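Malonyl coenzyme A-acyl carrier protein transacylase (Helicobacter pylori, PDB 2H1Y) probably transfers the malonyl group of malonyl-CoA to holo acyl carrier protein, giving malonyl-ACP and free CoA for fatty acid synthesis. Local coordinates at residues A[14-19]-A[275-280]; A[49-54]-A[121-126]; A[135-140]-A[212-217]; A[146-151]-A[173-178]; A[285-290]-A[301-306]. All blocks are in the same frame, centred on the assembly; numbering follows the deposited sequence.

Interaction 1: A[14-19]-A[275-280]; sequences QYALLF and DRVDIF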
# COMPACT_ATOMS: atom_id res chain seq x y z
N GLN A 14 3.19 8.17 -21.33
CA GLN A 14 2.06 7.52 -20.68
C GLN A 14 2.43 7.02 -19.32
O GLN A 14 3.59 6.67 -19.09
CB GLN A 14 1.62 6.32 -21.48
CG GLN A 14 0.86 6.67 -22.70
CD GLN A 14 0.35 5.44 -23.35
OE1 GLN A 14 1.03 4.41 -23.38
NE2 GLN A 14 -0.88 5.50 -23.85
N TYR A 15 1.45 6.93 -18.44
CA TYR A 15 1.77 6.79 -17.03
C TYR A 15 0.98 5.74 -16.26
O TYR A 15 -0.16 5.40 -16.62
CB TYR A 15 1.69 8.16 -16.34
CG TYR A 15 0.37 8.85 -16.53
CD1 TYR A 15 -0.65 8.71 -15.59
CD2 TYR A 15 0.15 9.66 -17.63
CE1 TYR A 15 -1.88 9.35 -15.74
CE2 TYR A 15 -1.09 10.32 -17.81
CZ TYR A 15 -2.10 10.16 -16.86
OH TYR A 15 -3.33 10.80 -17.02
N ALA A 16 1.62 5.22 -15.22
CA ALA A 16 0.96 4.39 -14.21
C ALA A 16 0.95 5.07 -12.82
O ALA A 16 1.76 5.96 -12.53
CB ALA A 16 1.62 3.02 -14.13
N LEU A 17 0.00 4.65 -11.99
CA LEU A 17 -0.15 5.20 -10.64
C LEU A 17 0.35 4.18 -9.63
O LEU A 17 0.12 2.98 -9.79
CB LEU A 17 -1.62 5.53 -10.37
CG LEU A 17 -2.26 6.86 -10.80
CD1 LEU A 17 -1.71 7.44 -12.08
CD2 LEU A 17 -3.76 6.70 -10.93
N LEU A 18 1.04 4.66 -8.60
CA LEU A 18 1.51 3.78 -7.54
C LEU A 18 0.95 4.24 -6.21
O LEU A 18 1.04 5.43 -5.87
CB LEU A 18 3.04 3.75 -7.51
CG LEU A 18 3.81 3.32 -8.75
CD1 LEU A 18 5.28 3.61 -8.56
CD2 LEU A 18 3.62 1.86 -9.01
N PHE A 19 0.40 3.29 -5.46
CA PHE A 19 -0.21 3.55 -4.17
C PHE A 19 0.53 2.82 -3.02
O PHE A 19 0.54 1.56 -2.94
CB PHE A 19 -1.70 3.17 -4.20
CG PHE A 19 -2.53 4.08 -5.05
CD1 PHE A 19 -2.72 3.82 -6.40
CD2 PHE A 19 -3.10 5.25 -4.51
CE1 PHE A 19 -3.47 4.69 -7.20
CE2 PHE A 19 -3.85 6.12 -5.29
CZ PHE A 19 -4.04 5.84 -6.65
N ASP A 275 7.05 -2.22 -19.13
CA ASP A 275 7.03 -1.91 -20.57
C ASP A 275 5.82 -1.10 -21.06
O ASP A 275 5.89 -0.43 -22.10
CB ASP A 275 7.15 -3.20 -21.38
CG ASP A 275 8.49 -3.91 -21.16
OD1 ASP A 275 9.34 -3.39 -20.39
OD2 ASP A 275 8.69 -4.98 -21.77
N ARG A 276 4.71 -1.13 -20.33
CA ARG A 276 3.47 -0.50 -20.80
C ARG A 276 3.41 1.00 -20.51
O ARG A 276 2.46 1.66 -20.92
CB ARG A 276 2.24 -1.20 -20.21
CG ARG A 276 2.35 -2.74 -20.14
CD ARG A 276 1.27 -3.30 -19.22
NE ARG A 276 -0.03 -2.76 -19.59
CZ ARG A 276 -1.12 -2.81 -18.83
NH1 ARG A 276 -1.07 -3.37 -17.63
NH2 ARG A 276 -2.26 -2.28 -19.27
N VAL A 277 4.40 1.55 -19.80
CA VAL A 277 4.41 3.00 -19.50
C VAL A 277 5.80 3.64 -19.57
O VAL A 277 6.81 2.94 -19.63
CB VAL A 277 3.79 3.31 -18.09
CG1 VAL A 277 2.35 2.85 -18.00
CG2 VAL A 277 4.60 2.65 -17.02
N ASP A 278 5.86 4.97 -19.54
CA ASP A 278 7.12 5.71 -19.54
C ASP A 278 7.49 6.27 -18.17
O ASP A 278 8.65 6.67 -17.94
CB ASP A 278 7.05 6.84 -20.54
CG ASP A 278 6.65 6.35 -21.91
OD1 ASP A 278 7.47 5.65 -22.52
OD2 ASP A 278 5.50 6.63 -22.34
N ILE A 279 6.53 6.28 -17.25
CA ILE A 279 6.70 6.99 -15.99
C ILE A 279 5.65 6.57 -14.97
O ILE A 279 4.57 6.10 -15.33
CB ILE A 279 6.64 8.53 -16.22
CG1 ILE A 279 7.15 9.29 -15.00
CG2 ILE A 279 5.23 8.99 -16.70
CD1 ILE A 279 7.70 10.67 -15.35
N PHE A 280 5.99 6.74 -13.69
CA PHE A 280 5.13 6.33 -12.60
C PHE A 280 4.82 7.54 -11.74
O PHE A 280 5.69 8.39 -11.55
CB PHE A 280 5.84 5.29 -11.73
CG PHE A 280 5.96 3.93 -12.37
CD1 PHE A 280 7.10 3.59 -13.09
CD2 PHE A 280 4.94 2.98 -12.22
CE1 PHE A 280 7.22 2.30 -13.68
CE2 PHE A 280 5.05 1.71 -12.81
CZ PHE A 280 6.19 1.37 -13.54
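Tyr15 and Ala16 pair in parallel with Ile279 and Phe280, with Ala16 N donating a nearly straight bond of 3.1 Å to Ile279 O, the donor lying in the carbonyl plane. At the N-terminal end of strand 15-19 Gln14 is held twice by Asp278: the backbone bond from Asp278 N to Gln14 O measures 2.9 Å, and Gln14 N returns one of 3.0 Å to Asp278 OD2, using the anti lone pair of that oxygen. Ile279 N adds a weak bond to Gln14 O. On one face of the sheet Tyr15 CB touches Ile279 CG2 at 3.7 Å, while the phenol leads off to Lys96 N. On the other face Leu18 crosses Phe280 obliquely. Leu18 CD1 lies 3.6 Å from Phe280 CB, and Leu18 CD2 meets the ring at CD2. Ala16 CB reaches the same ring, and from Phe280's own segment Val277 CG2 sits 4.0 Å above one ring face, offset toward the rim. The contact thus pairs the first strand of the acyltransferase core with its late strand 279-283. Main-chain bonds hold the ladder, the Asp278 carboxylate adds a bond at its exposed end, and the side chains further in meet through carbon atoms.

Interaction 2: A[49-54]-A[121-126]; sequences NALKVD and KALKLT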
# COMPACT_ATOMS: atom_id res chain seq x y z
N ASN A 49 -15.02 13.32 10.53
CA ASN A 49 -16.41 12.91 10.78
C ASN A 49 -16.65 11.43 10.57
O ASN A 49 -17.23 10.77 11.43
CB ASN A 49 -17.40 13.67 9.88
CG ASN A 49 -17.35 15.17 10.08
OD1 ASN A 49 -16.87 15.68 11.10
ND2 ASN A 49 -17.87 15.90 9.10
N ALA A 50 -16.23 10.92 9.41
CA ALA A 50 -16.50 9.53 9.06
C ALA A 50 -15.89 8.56 10.07
O ALA A 50 -16.54 7.62 10.51
CB ALA A 50 -16.01 9.21 7.64
N LEU A 51 -14.65 8.82 10.47
CA LEU A 51 -13.94 7.92 11.35
C LEU A 51 -14.17 8.26 12.81
O LEU A 51 -13.83 7.47 13.70
CB LEU A 51 -12.45 7.88 11.02
CG LEU A 51 -12.17 7.11 9.73
CD1 LEU A 51 -10.73 7.23 9.33
CD2 LEU A 51 -12.58 5.64 9.84
N LYS A 52 -14.77 9.43 13.04
CA LYS A 52 -15.17 9.85 14.38
C LYS A 52 -13.93 9.94 15.25
O LYS A 52 -13.95 9.54 16.41
CB LYS A 52 -16.17 8.85 14.99
CG LYS A 52 -17.63 9.25 14.87
CD LYS A 52 -18.30 8.82 13.57
CE LYS A 52 -19.61 9.59 13.36
NZ LYS A 52 -20.08 9.63 11.94
N VAL A 53 -12.85 10.44 14.64
CA VAL A 53 -11.58 10.74 15.31
C VAL A 53 -11.03 11.98 14.61
O VAL A 53 -11.37 12.20 13.45
CB VAL A 53 -10.54 9.60 15.18
CG1 VAL A 53 -9.43 9.79 16.19
CG2 VAL A 53 -11.16 8.23 15.38
N ASP A 54 -10.23 12.79 15.30
CA ASP A 54 -9.66 13.98 14.66
C ASP A 54 -8.50 13.52 13.81
O ASP A 54 -7.52 12.98 14.33
CB ASP A 54 -9.19 15.05 15.66
CG ASP A 54 -8.59 16.29 14.97
OD1 ASP A 54 -8.78 17.43 15.47
OD2 ASP A 54 -7.93 16.15 13.91
N LYS A 121 -16.62 5.48 2.40
CA LYS A 121 -16.65 4.02 2.41
C LYS A 121 -15.25 3.40 2.42
O LYS A 121 -15.03 2.36 3.06
CB LYS A 121 -17.47 3.48 1.24
CG LYS A 121 -18.96 3.45 1.51
CD LYS A 121 -19.66 2.44 0.58
CE LYS A 121 -21.17 2.53 0.68
NZ LYS A 121 -21.64 3.69 -0.10
N ALA A 122 -14.30 4.02 1.72
CA ALA A 122 -12.95 3.47 1.67
C ALA A 122 -12.21 3.66 3.00
O ALA A 122 -11.51 2.75 3.46
CB ALA A 122 -12.17 4.07 0.53
N LEU A 123 -12.38 4.83 3.61
CA LEU A 123 -11.84 5.09 4.94
C LEU A 123 -12.34 4.05 5.93
O LEU A 123 -11.56 3.51 6.73
CB LEU A 123 -12.23 6.49 5.44
CG LEU A 123 -11.65 7.72 4.72
CD1 LEU A 123 -12.50 8.95 4.97
CD2 LEU A 123 -10.19 7.99 5.10
N LYS A 124 -13.64 3.76 5.86
CA LYS A 124 -14.27 2.82 6.78
C LYS A 124 -13.79 1.40 6.52
O LYS A 124 -13.46 0.66 7.47
CB LYS A 124 -15.80 2.91 6.72
CG LYS A 124 -16.40 3.98 7.65
CD LYS A 124 -17.93 4.05 7.50
CE LYS A 124 -18.63 4.51 8.81
NZ LYS A 124 -20.13 4.63 8.67
N LEU A 125 -13.70 1.03 5.25
CA LEU A 125 -13.12 -0.26 4.91
C LEU A 125 -11.65 -0.38 5.37
O LEU A 125 -11.28 -1.39 5.99
CB LEU A 125 -13.26 -0.56 3.42
CG LEU A 125 -12.66 -1.90 2.96
CD1 LEU A 125 -13.58 -3.06 3.28
CD2 LEU A 125 -12.38 -1.87 1.48
N THR A 126 -10.83 0.64 5.08
CA THR A 126 -9.41 0.60 5.46
C THR A 126 -9.21 0.54 6.97
O THR A 126 -8.41 -0.27 7.46
CB THR A 126 -8.57 1.76 4.82
OG1 THR A 126 -9.18 3.03 5.11
CG2 THR A 126 -8.44 1.58 3.30
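Ala50 and Leu51 pack on Leu123 and Lys124 in a small, apolar helix-to-helix contact, where the last turn of helix 38-51 rests, partly buried, on the early part of helix 119-137. No hydrogen bond joins the two segments. Leu51 and Leu123 contribute about equally, with Ala50 close behind. The two methyls of Leu51 have different partners: Leu51 CD2 lies 3.9 Å from the backbone oxygen Leu123 O, and Leu51 CD1 meets the side chain, 4.2 Å from Leu123 CB. Beside it, Ala50 CB faces Leu123 CD1 at 4.4 Å, a loose approach. On the outer side the extended chain of Lys124 brings its CE to 4.1 Å from Ala50 O. Helix 38-51 stops here in a Schellman motif, with Lys52 as the residue of positive phi. The ammonium of Lys52 folds back on the same turn, and Lys52 NZ donates to Asn49 O at 3.1 Å from above the carbonyl plane. Lys52 NZ and Lys124 NZ stay 6.0 Å apart, so two like charges probably share this solvent-facing edge. Deeper in, Leu123 and Ala122 lean on Tyr77 of helix 69-90, Thr126 and Leu125 meet helix 105-116, and Leu125 also reaches helix 218-228, so that helix 119-137 has helix 38-51 on one side and these three helices as its other neighbours.

Interaction 3: A[135-140]-A[212-217]; sequences EACANK and PFLEPM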
# COMPACT_ATOMS: atom_id res chain seq x y z
N GLU A 135 -6.82 -7.59 15.36
CA GLU A 135 -7.60 -8.57 16.11
C GLU A 135 -7.16 -9.99 15.80
O GLU A 135 -6.96 -10.80 16.71
CB GLU A 135 -9.08 -8.42 15.80
CG GLU A 135 -9.71 -7.11 16.30
CD GLU A 135 -11.10 -6.86 15.71
OE1 GLU A 135 -11.60 -7.71 14.91
OE2 GLU A 135 -11.69 -5.82 16.04
N ALA A 136 -6.99 -10.30 14.51
CA ALA A 136 -6.62 -11.64 14.09
C ALA A 136 -5.26 -12.02 14.61
O ALA A 136 -4.97 -13.21 14.75
CB ALA A 136 -6.64 -11.77 12.59
N CYS A 137 -4.42 -11.02 14.89
CA CYS A 137 -3.05 -11.29 15.34
C CYS A 137 -2.82 -11.16 16.86
O CYS A 137 -1.81 -11.62 17.38
CB CYS A 137 -2.03 -10.43 14.57
SG CYS A 137 -1.81 -10.89 12.85
N ALA A 138 -3.77 -10.52 17.54
CA ALA A 138 -3.75 -10.38 19.00
C ALA A 138 -3.38 -11.68 19.67
O ALA A 138 -3.82 -12.75 19.25
CB ALA A 138 -5.13 -9.92 19.51
N ASN A 139 -2.58 -11.58 20.73
CA ASN A 139 -2.20 -12.74 21.54
C ASN A 139 -1.60 -13.86 20.68
O ASN A 139 -1.95 -15.04 20.83
CB ASN A 139 -3.39 -13.28 22.37
CG ASN A 139 -4.25 -12.17 22.99
OD1 ASN A 139 -3.79 -11.42 23.87
ND2 ASN A 139 -5.51 -12.07 22.54
N LYS A 140 -0.72 -13.50 19.75
CA LYS A 140 0.01 -14.50 18.97
C LYS A 140 1.51 -14.20 18.98
O LYS A 140 2.34 -15.08 18.69
CB LYS A 140 -0.53 -14.56 17.55
CG LYS A 140 -1.74 -15.45 17.40
CD LYS A 140 -1.31 -16.91 17.26
CE LYS A 140 -1.94 -17.56 16.04
NZ LYS A 140 -1.00 -18.53 15.39
N PRO A 212 -1.03 -17.07 6.67
CA PRO A 212 -2.20 -17.70 7.32
C PRO A 212 -2.76 -17.00 8.56
O PRO A 212 -3.95 -17.17 8.86
CB PRO A 212 -1.67 -19.09 7.68
CG PRO A 212 -0.73 -19.38 6.56
CD PRO A 212 0.00 -18.08 6.36
N PHE A 213 -1.94 -16.20 9.26
CA PHE A 213 -2.40 -15.46 10.46
C PHE A 213 -3.60 -14.60 10.15
O PHE A 213 -4.30 -14.17 11.05
CB PHE A 213 -1.31 -14.56 11.03
CG PHE A 213 -0.32 -15.27 11.93
CD1 PHE A 213 0.47 -14.53 12.81
CD2 PHE A 213 -0.16 -16.65 11.90
CE1 PHE A 213 1.40 -15.15 13.62
CE2 PHE A 213 0.77 -17.28 12.72
CZ PHE A 213 1.55 -16.53 13.58
N LEU A 214 -3.82 -14.36 8.87
CA LEU A 214 -4.93 -13.53 8.45
C LEU A 214 -6.16 -14.34 8.06
O LEU A 214 -7.25 -13.79 7.98
CB LEU A 214 -4.50 -12.57 7.35
CG LEU A 214 -4.38 -11.13 7.85
CD1 LEU A 214 -3.69 -11.05 9.18
CD2 LEU A 214 -3.66 -10.24 6.84
N GLU A 215 -5.97 -15.64 7.85
CA GLU A 215 -7.07 -16.57 7.50
C GLU A 215 -8.37 -16.24 8.23
O GLU A 215 -9.41 -16.07 7.58
CB GLU A 215 -6.69 -18.03 7.78
CG GLU A 215 -6.88 -18.99 6.59
CD GLU A 215 -8.33 -19.14 6.12
OE1 GLU A 215 -9.17 -19.70 6.87
OE2 GLU A 215 -8.63 -18.71 4.99
N PRO A 216 -8.33 -16.12 9.58
CA PRO A 216 -9.59 -15.83 10.28
C PRO A 216 -10.42 -14.74 9.63
O PRO A 216 -11.62 -14.92 9.49
CB PRO A 216 -9.12 -15.39 11.67
CG PRO A 216 -7.86 -16.15 11.89
CD PRO A 216 -7.20 -16.25 10.53
N MET A 217 -9.80 -13.65 9.20
CA MET A 217 -10.51 -12.44 8.78
C MET A 217 -11.02 -12.45 7.34
O MET A 217 -11.79 -11.53 6.96
CB MET A 217 -9.65 -11.17 9.02
CG MET A 217 -8.59 -10.86 7.91
SD MET A 217 -7.63 -9.32 8.14
CE MET A 217 -8.71 -8.09 7.41
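Phe213 is approached by Lys140, Cys137 and Ala136, each from a different direction. Lys140 and Phe213 reach toward each other tip to tip, and Lys140 NZ comes within 3.4 Å of Phe213 CE2. Lys140 CE stands over one face of the ring, 4.3 Å above its plane and offset toward the rim. The lysine gets there by a folded chain, bent at each torsion beyond CB, with chi2 at -82° turning CD back. Cys137 SG sits at the ring edge, near its plane, and touches Phe213 CB at 4.1 Å. The same sulfur meets Leu214 CD1 at 4.1 Å, so one atom touches both consecutive side chains. Ala136 CB abuts the backbone at Phe213 O, 3.7 Å away, and has a looser contact with Pro216. No hydrogen bond crosses the interface.

A 3-10 turn at 212-214 presents Phe213, and the bond from Glu215 N to Pro212 O closes it. Further out, Ala142, at the start of strand 142-148, touches both Cys137 and Phe213, and Val181 and Ala208 also lie against the phenylalanine. Leu214 and Met217 pack on Met133 of helix 119-137. The contact therefore joins the two connections between the subdomains: the chain leaves helix 119-137 for the small sheet through 135-140 and comes back through 212-217 into helix 218-228. These two linkers belong to the FabD-type acyltransferase fold, in which a small ferredoxin-like subdomain is inserted into a larger alpha/beta body.

Interaction 4: A[146-151]-A[173-178]; sequences VVLGVS and GMQVVL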
# COMPACT_ATOMS: atom_id res chain seq x y z
N VAL A 146 12.03 -7.41 7.94
CA VAL A 146 12.71 -7.13 6.66
C VAL A 146 14.06 -7.86 6.60
O VAL A 146 14.89 -7.71 7.49
CB VAL A 146 12.92 -5.59 6.42
CG1 VAL A 146 13.43 -5.35 5.03
CG2 VAL A 146 11.65 -4.83 6.56
N VAL A 147 14.27 -8.64 5.55
CA VAL A 147 15.57 -9.23 5.26
C VAL A 147 16.16 -8.58 4.01
O VAL A 147 15.45 -8.28 3.08
CB VAL A 147 15.49 -10.77 5.07
CG1 VAL A 147 16.89 -11.39 5.09
CG2 VAL A 147 14.63 -11.44 6.14
N LEU A 148 17.47 -8.37 3.99
CA LEU A 148 18.12 -7.72 2.85
C LEU A 148 19.26 -8.55 2.31
O LEU A 148 20.18 -8.90 3.04
CB LEU A 148 18.64 -6.35 3.28
CG LEU A 148 18.32 -5.19 2.35
CD1 LEU A 148 17.23 -4.30 3.01
CD2 LEU A 148 19.60 -4.38 2.09
N GLY A 149 19.20 -8.86 1.03
CA GLY A 149 20.31 -9.53 0.36
C GLY A 149 20.28 -11.04 0.24
O GLY A 149 21.21 -11.63 -0.32
N VAL A 150 19.23 -11.69 0.75
CA VAL A 150 19.03 -13.12 0.49
C VAL A 150 18.02 -13.31 -0.63
O VAL A 150 17.02 -12.60 -0.72
CB VAL A 150 18.57 -13.89 1.73
CG1 VAL A 150 18.53 -15.39 1.43
CG2 VAL A 150 19.48 -13.60 2.90
N SER A 151 18.31 -14.29 -1.49
CA SER A 151 17.50 -14.57 -2.67
C SER A 151 16.03 -14.85 -2.36
O SER A 151 15.69 -15.50 -1.36
CB SER A 151 18.10 -15.77 -3.40
OG SER A 151 17.42 -15.99 -4.61
N GLY A 173 15.06 -6.10 -5.43
CA GLY A 173 16.35 -5.61 -4.97
C GLY A 173 16.75 -6.43 -3.77
O GLY A 173 17.36 -5.91 -2.83
N MET A 174 16.37 -7.71 -3.81
CA MET A 174 16.66 -8.67 -2.74
C MET A 174 16.18 -8.20 -1.37
O MET A 174 16.81 -8.46 -0.34
CB MET A 174 18.15 -9.03 -2.75
CG MET A 174 18.53 -9.64 -4.12
SD MET A 174 20.18 -10.32 -4.13
CE MET A 174 19.95 -11.84 -3.22
N GLN A 175 15.05 -7.50 -1.37
CA GLN A 175 14.37 -7.12 -0.14
C GLN A 175 13.12 -7.96 0.04
O GLN A 175 12.20 -7.91 -0.78
CB GLN A 175 14.01 -5.63 -0.15
CG GLN A 175 13.69 -5.10 1.24
CD GLN A 175 12.74 -3.92 1.24
OE1 GLN A 175 11.52 -4.08 1.40
NE2 GLN A 175 13.30 -2.72 1.07
N VAL A 176 13.10 -8.75 1.11
CA VAL A 176 11.99 -9.66 1.38
C VAL A 176 11.49 -9.50 2.81
O VAL A 176 12.26 -9.52 3.77
CB VAL A 176 12.37 -11.14 1.04
CG1 VAL A 176 11.30 -12.12 1.45
CG2 VAL A 176 12.66 -11.28 -0.48
N VAL A 177 10.19 -9.31 2.96
CA VAL A 177 9.60 -9.18 4.27
C VAL A 177 8.99 -10.52 4.67
O VAL A 177 8.24 -11.11 3.90
CB VAL A 177 8.55 -8.05 4.30
CG1 VAL A 177 7.96 -7.90 5.71
CG2 VAL A 177 9.19 -6.75 3.87
N LEU A 178 9.36 -11.00 5.86
CA LEU A 178 8.84 -12.26 6.38
C LEU A 178 7.81 -11.99 7.45
O LEU A 178 7.86 -10.95 8.11
CB LEU A 178 9.96 -13.15 6.91
CG LEU A 178 11.15 -13.44 5.98
CD1 LEU A 178 12.23 -14.23 6.72
CD2 LEU A 178 10.78 -14.10 4.65
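Met174 O is held by Gly149 N at 2.8 Å in a nearly straight bond (172°), and the CA-H of Leu148 adds a softer contact to the same oxygen. Two residues along the ladder, Val147 and Val176 form an antiparallel hydrogen-bonded pair. Val147 N donates to Val176 O at 2.8 Å, and Val176 N answers to Val147 O at 3.1 Å. The flanking pairs, Val146 with Val177 and Leu148 with Gln175, are non-hydrogen-bonded. On their face of the sheet Gln175 CG, anti to its backbone N (chi1 -163°), is set 3.8 Å from Val146 CG1. Leu148 CD1 approaches Gln175 CG from the same side, at 4.0 Å. Beyond CG the glutamine chain is extended, and its amide oxygen accepts a bond from Asn171 ND2.

These are the central strands of the four-stranded antiparallel sheet of the small subdomain, which has the ferredoxin-like beta-alpha-beta-beta-alpha-beta order. On the opposite face, Val147 CG2 touches Leu178 CD1 at 3.7 Å, and helix 152-160 covers this side, with Leu155 against Val176 and Cys159 against Leu178.

Gly173 and Met174, both in left-handed helical conformation, turn the chain between strands 165-172 and 175-179. Gly149 has positive phi (96°), where a CB would be pressed on the preceding carbonyl oxygen. The methionine chain bends at its thioether, and its methyl lies over the turn at 149-151, Met174 CE being 3.2 Å from Gly149 O. The same Met174 CE is 3.4 Å from Ser151 N, at the N-cap of helix 152-160.

Interaction 5: A[285-290]-A[301-306]; sequences CGSVLK and TISVGD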
# COMPACT_ATOMS: atom_id res chain seq x y z
N CYS A 285 1.78 9.90 0.52
CA CYS A 285 2.97 10.27 1.26
C CYS A 285 4.17 9.34 1.05
O CYS A 285 4.00 8.15 0.80
CB CYS A 285 2.64 10.37 2.74
SG CYS A 285 4.11 10.50 3.75
N GLY A 286 5.37 9.91 1.19
CA GLY A 286 6.63 9.19 1.22
C GLY A 286 7.21 8.96 -0.16
O GLY A 286 6.68 9.48 -1.15
N SER A 287 8.27 8.16 -0.23
CA SER A 287 8.84 7.73 -1.50
C SER A 287 9.28 6.27 -1.49
O SER A 287 10.18 5.88 -2.24
CB SER A 287 10.05 8.60 -1.84
OG SER A 287 9.64 9.94 -1.90
N VAL A 288 8.63 5.48 -0.63
CA VAL A 288 8.86 4.03 -0.52
C VAL A 288 8.80 3.28 -1.87
O VAL A 288 9.67 2.47 -2.18
CB VAL A 288 7.86 3.38 0.47
CG1 VAL A 288 8.13 1.87 0.61
CG2 VAL A 288 7.86 4.13 1.86
N LEU A 289 7.78 3.57 -2.67
CA LEU A 289 7.68 2.88 -3.96
C LEU A 289 8.63 3.49 -5.01
O LEU A 289 9.16 2.78 -5.88
CB LEU A 289 6.23 2.79 -4.43
CG LEU A 289 5.35 1.59 -4.08
CD1 LEU A 289 5.55 0.99 -2.69
CD2 LEU A 289 3.88 1.87 -4.33
N LYS A 290 8.87 4.80 -4.93
CA LYS A 290 10.00 5.39 -5.67
C LYS A 290 11.31 4.63 -5.43
O LYS A 290 12.05 4.35 -6.37
CB LYS A 290 10.21 6.85 -5.29
CG LYS A 290 10.95 7.63 -6.34
CD LYS A 290 11.29 9.03 -5.88
CE LYS A 290 11.85 9.82 -7.04
NZ LYS A 290 12.28 11.18 -6.63
N THR A 301 9.81 7.97 -11.33
CA THR A 301 8.69 8.02 -10.43
C THR A 301 8.71 9.40 -9.81
O THR A 301 9.62 9.72 -9.04
CB THR A 301 8.76 6.94 -9.30
OG1 THR A 301 8.76 5.62 -9.86
CG2 THR A 301 7.58 7.07 -8.36
N ILE A 302 7.75 10.23 -10.16
CA ILE A 302 7.53 11.48 -9.44
C ILE A 302 6.67 11.15 -8.24
O ILE A 302 5.62 10.52 -8.40
CB ILE A 302 6.79 12.51 -10.32
CG1 ILE A 302 7.60 12.82 -11.56
CG2 ILE A 302 6.47 13.78 -9.52
CD1 ILE A 302 6.81 12.68 -12.80
N SER A 303 7.11 11.54 -7.06
CA SER A 303 6.32 11.29 -5.87
C SER A 303 5.45 12.50 -5.60
O SER A 303 5.91 13.62 -5.62
CB SER A 303 7.17 10.89 -4.64
OG SER A 303 8.41 11.57 -4.60
N VAL A 304 4.16 12.26 -5.41
CA VAL A 304 3.19 13.32 -5.22
C VAL A 304 2.65 13.20 -3.79
O VAL A 304 1.59 12.59 -3.56
CB VAL A 304 2.03 13.20 -6.24
CG1 VAL A 304 1.12 14.42 -6.16
CG2 VAL A 304 2.59 13.00 -7.66
N GLY A 305 3.39 13.74 -2.84
CA GLY A 305 2.93 13.78 -1.46
C GLY A 305 2.88 15.19 -0.91
O GLY A 305 2.37 15.41 0.19
N ASP A 306 3.37 16.13 -1.73
CA ASP A 306 3.73 17.49 -1.34
C ASP A 306 3.05 18.39 -2.31
O ASP A 306 2.68 17.95 -3.39
CB ASP A 306 5.23 17.71 -1.62
CG ASP A 306 6.11 17.32 -0.47
OD1 ASP A 306 5.73 17.54 0.70
OD2 ASP A 306 7.22 16.82 -0.74
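Lys290 and Thr301 lie alongside one another with their side chains pointing opposite ways, the lysine running out over the strand from the first turn of helix 288-294. Its CG is anti to the backbone N (chi1 -158°), and the chain stays extended beyond. CG meets the threonine side chain, Lys290 CG lying 3.7 Å from Thr301 CB, whereas CD and CE meet the carbonyl oxygen. Lys290 CE comes close to it, 3.0 Å from Thr301 O. The terminal Lys290 NZ is farther off, 3.9 Å from Thr301 O. On the threonine, CG2 also faces Lys290, meeting CB and CG, while the hydroxyl bonds to Asn293 ND2 on the next turn of the helix.

Two residues along the strand, Ser303 points at Ser287, which is at the N-cap position of the helix though its side chain makes no capping bond. The hydroxyls Ser287 OG and Ser303 OG are 3.4 Å apart in a weak hydrogen bond, in which either could donate. Beyond, the backbones themselves converge, Cys285 CA and Gly305 CA standing 4.4 Å apart.

This links helix and second strand of the beta-alpha-beta unit 279-283, 288-294, 301-304. The start of the helix is fixed by Glu282, whose two carboxylate oxygens accept Leu289 N and Lys290 N. Across the contact, carbon atoms of the lysine chain meet the threonine side chain and carbonyl, and one weak hydroxyl bond is added, so little directional polar bonding joins the two segments.

Interactions 1 and 5 share the mixed sheet of the large subdomain: their centres lie 13 Å apart, and strand 279-283 joins them, Phe280 O meeting Ile302 N at 3.1 Å as a probable hydrogen bond. Interaction 1 encloses interactions 2, 3 and 4 along the chain, and interaction 5 follows after it closes. Interactions 2 and 3 both use helix 119-137, with centres 22 Å apart. Interaction 4, nested inside interaction 3, belongs to the separate antiparallel sheet, its centre 24 Å from that of interaction 3 and 25 Å from that of interaction 1. The small subdomain is thus an insertion, spanned at its base by interaction 3, in a body whose first and late strands are neighbours.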